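Local coordinates for replication protein (Sphinx1.76-related DNA, PDB 6H24) that probably initiates replication of its plasmid as a Rep-family initiator, represented here by its WH1 domain, a winged-helix module that pairs two-fold symmetrically in the crystal, at the interface of chains A and B. Numbering follows the deposited sequence. Chains: chain A/B, Replication protein.

The interface of chains A and B. Residues chain A 93-95; chain B 75, 98-100.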
ATOM      1  N   THR A  93     -10.544   2.883  -2.566  1.00 21.19           N
ATOM      2  CA  THR A  93      -9.452   2.957  -3.530  1.00 21.66           C
ATOM      3  C   THR A  93      -8.261   2.184  -2.978  1.00 20.62           C
ATOM      4  O   THR A  93      -7.870   2.380  -1.821  1.00 20.51           O
ATOM      5  CB  THR A  93      -9.065   4.400  -3.828  1.00 23.82           C
ATOM      6  OG1 THR A  93     -10.224   5.115  -4.268  1.00 25.60           O
ATOM      7  CG2 THR A  93      -7.999   4.450  -4.909  1.00 24.77           C
ATOM      8  N   SER A  94      -7.676   1.316  -3.807  1.00 19.57           N
ATOM      9  CA  SER A  94      -6.602   0.427  -3.383  1.00 19.78           C
ATOM     10  C   SER A  94      -5.423   0.528  -4.335  1.00 19.86           C
ATOM     11  O   SER A  94      -5.588   0.832  -5.517  1.00 20.49           O
ATOM     12  CB  SER A  94      -7.065  -1.052  -3.331  1.00 19.76           C
ATOM     13  OG  SER A  94      -6.012  -1.928  -2.949  1.00 19.72           O
ATOM     14  N   ARG A  95      -4.232   0.278  -3.798  1.00 17.56           N
ATOM     15  CA  ARG A  95      -3.055   0.013  -4.601  1.00 18.30           C
ATOM     16  C   ARG A  95      -3.037  -1.445  -5.058  1.00 18.57           C
ATOM     17  O   ARG A  95      -3.775  -2.290  -4.547  1.00 19.28           O
ATOM     18  CB  ARG A  95      -1.782   0.308  -3.804  1.00 18.44           C
ATOM     19  CG  ARG A  95      -1.595   1.775  -3.408  1.00 18.47           C
ATOM     20  CD  ARG A  95      -1.540   2.663  -4.621  1.00 19.52           C
ATOM     21  NE  ARG A  95      -1.288   4.057  -4.264  1.00 19.90           N
ATOM     22  CZ  ARG A  95      -1.194   5.041  -5.135  1.00 21.17           C
ATOM     23  NH1 ARG A  95      -1.294   4.807  -6.440  1.00 22.59           N
ATOM     24  NH2 ARG A  95      -0.973   6.278  -4.709  1.00 21.00           N
TER
ATOM     25  N   PHE B  75      -2.804   8.940   0.582  1.00 17.87           N
ATOM     26  CA  PHE B  75      -2.702   7.815  -0.349  1.00 17.75           C
ATOM     27  C   PHE B  75      -1.708   8.094  -1.474  1.00 18.44           C
ATOM     28  O   PHE B  75      -1.058   7.170  -1.978  1.00 18.91           O
ATOM     29  CB  PHE B  75      -4.111   7.551  -0.898  1.00 18.59           C
ATOM     30  CG  PHE B  75      -4.230   6.352  -1.798  1.00 19.24           C
ATOM     31  CD1 PHE B  75      -4.405   5.080  -1.260  1.00 19.56           C
ATOM     32  CD2 PHE B  75      -4.248   6.494  -3.177  1.00 21.10           C
ATOM     33  CE1 PHE B  75      -4.541   3.982  -2.082  1.00 19.73           C
ATOM     34  CE2 PHE B  75      -4.387   5.403  -4.004  1.00 21.81           C
ATOM     35  CZ  PHE B  75      -4.537   4.134  -3.456  1.00 20.25           C
ATOM     36  N   SER B  98      -2.119   1.498   2.156  1.00 18.44           N
ATOM     37  CA  SER B  98      -2.336   0.683   0.968  1.00 19.74           C
ATOM     38  C   SER B  98      -3.737   0.848   0.395  1.00 18.36           C
ATOM     39  O   SER B  98      -3.972   0.482  -0.765  1.00 19.46           O
ATOM     40  CB  SER B  98      -2.114  -0.792   1.322  1.00 20.75           C
ATOM     41  OG  SER B  98      -2.954  -1.131   2.399  1.00 22.12           O
ATOM     42  N   GLN B  99      -4.656   1.411   1.174  1.00 18.37           N
ATOM     43  CA  GLN B  99      -6.069   1.431   0.847  1.00 18.52           C
ATOM     44  C   GLN B  99      -6.721   2.561   1.626  1.00 18.94           C
ATOM     45  O   GLN B  99      -6.344   2.824   2.773  1.00 19.26           O
ATOM     46  CB  GLN B  99      -6.725   0.089   1.201  1.00 18.99           C
ATOM     47  CG  GLN B  99      -8.168  -0.041   0.791  1.00 21.06           C
ATOM     48  CD  GLN B  99      -8.768  -1.352   1.250  1.00 22.97           C
ATOM     49  OE1 GLN B  99      -9.775  -1.361   1.958  1.00 27.83           O
ATOM     50  NE2 GLN B  99      -8.162  -2.462   0.846  1.00 21.44           N
ATOM     51  N   ILE B 100      -7.685   3.227   0.990  1.00 19.42           N
ATOM     52  CA  ILE B 100      -8.513   4.238   1.632  1.00 19.78           C
ATOM     53  C   ILE B 100      -9.968   3.959   1.272  1.00 20.84           C
ATOM     54  O   ILE B 100     -10.275   3.195   0.354  1.00 22.14           O
ATOM     55  CB  ILE B 100      -8.121   5.674   1.228  1.00 19.90           C
ATOM     56  CG1 ILE B 100      -8.223   5.877  -0.286  1.00 20.98           C
ATOM     57  CG2 ILE B 100      -6.703   5.996   1.684  1.00 19.25           C
ATOM     58  CD1 ILE B 100      -8.023   7.325  -0.746  1.00 22.22           C
TER
HETATM   59  O   HOH W   1      -5.700  -2.925  -0.353  1.00 19.12           O
HETATM   60  O   HOH W   2      -0.990   4.510  -1.502  1.00 19.18           O
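A:Thr93 and B:Ile100 pair their backbones in antiparallel fashion where two WH1 domains, the winged-helix modules of Rep-type plasmid initiators, join their sheets. Strand 88-95 of chain A runs along strand 99-103 of chain B, a worked example of dimerisation by beta-augmentation, and two-fold symmetry repeats the contact with the chains exchanged; dimers are common among WH1 domains, although the crystal alone does not prove this one in solution. The pair exchanges two hydrogen bonds: A:Thr93 N donates to B:Ile100 O at 2.9 Å, and B:Ile100 N returns one to A:Thr93 O. At the last residue of its strand, A:Arg95 N donates at 3.1 Å to O of B:Ser98, in the loop leading into strand 99-103, nearly straight at hydrogen (174°).

Side-chain recognition centres on A:Arg95 and B:Phe75, near the end of helix 63-76. The arginine chain bends at chi2 (-60°) and then runs extended, which lays its guanidinium flat over one ring face, the planes 3° apart. NE sits 3.7 Å from the ring centroid, displaced toward the rim, in a cation-pi contact. The same group also grips the B:Phe75 backbone: NH2 donates to its carbonyl O at 2.9 Å, with that oxygen in the guanidinium plane but the donor above the carbonyl plane. A water joins NE to the same oxygen, and the direct bond, the water bridge and the stack would restrict rotation of the guanidinium. A leucine in place of A:Arg95 would probably leave the B:Phe75 carbonyl without its charged donor and the ring without its cationic cover.

On the opposite side of the ring from the arginine, the methyl CG2 of A:Thr93 sits over the rim, 3.8 Å from B:Phe75 CZ, sandwiching the ring. A:Thr93 CB meets B:Ile100 CG1 at 3.9 Å.

Another water links the A:Ser94 hydroxyl OG to the B:Gln99 amide NE2. That hydroxyl also donates to A:Arg95 O at 2.8 Å, on a carbonyl lone pair, which probably leaves OG to accept from the water.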